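PDB 6T1B: YlmD from Geobacillus stearothermophilus, which catalyses the phosphorolysis of adenosine, inosine and S-methyl-5'-thioadenosine to a ribose 1-phosphate and the free base, and also deaminates adenosine. Local coordinates for residues E241-T244 against S245-E248. Residues are numbered along the deposited sequence; the frame is centred on the assembly and turned at random. Where two conformers were deposited one is given.
Sequences ERCT and SCEE
C243 and C246 hold one zinc ion between their thiolates, the SG of C243 3.7 Å from the SG of C246, and the chain between them turns tightly in the manner of a CxxC zinc knuckle. The metal, probably structural, is completed by C183 and C184. SG of C243 lies anti to its own backbone N (chi1 176°), which carries it over the turn, where the amide N of C246 donates to it at 3.3 Å. This N-H probably draws some charge off the thiolate and, with the zinc bond, helps hold its rotation. The carbonyl O of C243 accepts from the N of E247 at 3.0 Å, closing the turn. T244 is buried at the bend, its short branched side chain directing OG1 to D125.

The tight part joins buried C243 to the pair R242 and E247. The extended chain of E247 passes beside the carbonyl of C243 and crosses R242 at about a right angle, laying OE2 3.5 Å from CB of R242. Arginine suits this place: its aliphatic chain lies along the carboxylate while NH1 reaches OE1 at 3.1 Å, a salt bridge whose hydrogen bond is bent (143°); NH2 goes to the carbonyl of F6. An alanine in place of E247 would probably leave NH1 of R242 without its carboxylate and open a gap beside R242 CB and CG. C246, at the zinc, is the open, solvent-facing edge. The turn lies in the loop between strand 237-239, an edge strand of a mixed sheet, and strand 264-269, with K220 of helix 219-229 hydrogen-bonded through NZ to the carbonyl of R242.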
ATOM      1  N   GLU A 241      -5.150   1.058 -12.544  1.00 17.17           N
ATOM      2  CA  GLU A 241      -4.557   0.330 -13.657  1.00 20.48           C
ATOM      3  C   GLU A 241      -3.060   0.615 -13.810  1.00 19.17           C
ATOM      4  O   GLU A 241      -2.425   0.058 -14.716  1.00 22.06           O
ATOM      5  CB  GLU A 241      -5.257   0.675 -14.977  1.00 23.24           C
ATOM      6  CG  GLU A 241      -6.779   0.675 -14.948  1.00 29.43           C
ATOM      7  CD  GLU A 241      -7.384  -0.698 -15.115  1.00 68.14           C
ATOM      8  OE1 GLU A 241      -8.588  -0.777 -15.444  1.00 89.36           O
ATOM      9  OE2 GLU A 241      -6.660  -1.696 -14.915  1.00 84.69           O
ATOM     10  N   ARG A 242      -2.490   1.473 -12.973  1.00 16.73           N
ATOM     11  CA  ARG A 242      -1.100   1.867 -13.148  1.00 16.38           C
ATOM     12  C   ARG A 242      -0.173   0.738 -12.720  1.00 17.83           C
ATOM     13  O   ARG A 242      -0.319   0.171 -11.624  1.00 16.02           O
ATOM     14  CB  ARG A 242      -0.805   3.111 -12.317  1.00 18.70           C
ATOM     15  CG  ARG A 242      -1.577   4.334 -12.730  1.00 20.24           C
ATOM     16  CD  ARG A 242      -1.260   5.458 -11.778  1.00 20.07           C
ATOM     17  NE  ARG A 242      -1.961   6.699 -12.080  1.00 21.49           N
ATOM     18  CZ  ARG A 242      -1.515   7.641 -12.904  1.00 23.54           C
ATOM     19  NH1 ARG A 242      -0.373   7.483 -13.548  1.00 25.35           N
ATOM     20  NH2 ARG A 242      -2.237   8.739 -13.090  1.00 29.06           N
ATOM     21  N   CYS A 243       0.822   0.453 -13.570  1.00 17.86           N
ATOM     22  CA  CYS A 243       1.866  -0.529 -13.286  1.00 16.08           C
ATOM     23  C   CYS A 243       3.147   0.211 -12.917  1.00 17.87           C
ATOM     24  O   CYS A 243       3.623   1.048 -13.693  1.00 17.48           O
ATOM     25  CB  CYS A 243       2.153  -1.394 -14.526  1.00 18.28           C
ATOM     26  SG  CYS A 243       3.523  -2.557 -14.311  1.00 20.08           S
ATOM     27  N   THR A 244       3.718  -0.135 -11.752  1.00 15.17           N
ATOM     28  CA  THR A 244       4.949   0.491 -11.277  1.00 15.48           C
ATOM     29  C   THR A 244       6.132   0.173 -12.181  1.00 16.14           C
ATOM     30  O   THR A 244       7.010   1.018 -12.363  1.00 16.03           O
ATOM     31  CB  THR A 244       5.259   0.042  -9.845  1.00 14.62           C
ATOM     32  OG1 THR A 244       5.140  -1.387  -9.744  1.00 15.55           O
ATOM     33  CG2 THR A 244       4.300   0.640  -8.895  1.00 14.98           C
ATOM     34  N   SER A 245       6.190  -1.059 -12.705  1.00 14.67           N
ATOM     35  CA  SER A 245       7.278  -1.388 -13.608  0.72 15.71           C
ATOM     36  C   SER A 245       7.137  -0.640 -14.929  1.00 17.79           C
ATOM     37  O   SER A 245       8.139  -0.138 -15.440  1.00 18.88           O
ATOM     38  CB  SER A 245       7.395  -2.902 -13.829  0.72 15.30           C
ATOM     39  OG  SER A 245       8.259  -3.197 -14.921  0.72 18.48           O
ATOM     40  N   CYS A 246       5.931  -0.545 -15.478  1.00 16.64           N
ATOM     41  CA  CYS A 246       5.737   0.055 -16.785  1.00 18.15           C
ATOM     42  C   CYS A 246       5.951   1.558 -16.775  1.00 19.13           C
ATOM     43  O   CYS A 246       6.508   2.115 -17.715  1.00 20.58           O
ATOM     44  CB  CYS A 246       4.309  -0.217 -17.258  1.00 17.21           C
ATOM     45  SG  CYS A 246       4.043  -1.894 -17.935  1.00 28.65           S
ATOM     46  N   GLU A 247       5.444   2.229 -15.737  1.00 19.48           N
ATOM     47  CA  GLU A 247       5.445   3.694 -15.670  1.00 21.80           C
ATOM     48  C   GLU A 247       6.739   4.153 -15.007  1.00 25.25           C
ATOM     49  O   GLU A 247       6.758   4.684 -13.898  1.00 21.31           O
ATOM     50  CB  GLU A 247       4.173   4.177 -14.978  1.00 22.26           C
ATOM     51  CG  GLU A 247       2.927   3.778 -15.783  1.00 28.62           C
ATOM     52  CD  GLU A 247       1.564   4.173 -15.201  1.00 53.81           C
ATOM     53  OE1 GLU A 247       1.434   5.183 -14.468  1.00 26.80           O
ATOM     54  OE2 GLU A 247       0.581   3.460 -15.520  1.00 34.67           O
ATOM     55  N   GLU A 248       7.839   3.935 -15.746  1.00 21.75           N
ATOM     56  CA  GLU A 248       9.171   4.206 -15.228  1.00 19.82           C
ATOM     57  C   GLU A 248       9.411   5.677 -14.942  1.00 27.28           C
ATOM     58  O   GLU A 248      10.313   6.011 -14.166  1.00 26.46           O
ATOM     59  CB  GLU A 248      10.261   3.699 -16.160  1.00 25.93           C
ATOM     60  CG  GLU A 248      11.659   4.069 -15.670  1.00 39.90           C
ATOM     61  CD  GLU A 248      12.767   3.311 -16.376  1.00 96.84           C
ATOM     62  OE1 GLU A 248      12.562   2.928 -17.547  1.00 71.23           O
ATOM     63  OE2 GLU A 248      13.840   3.100 -15.754  1.00 51.60           O
TER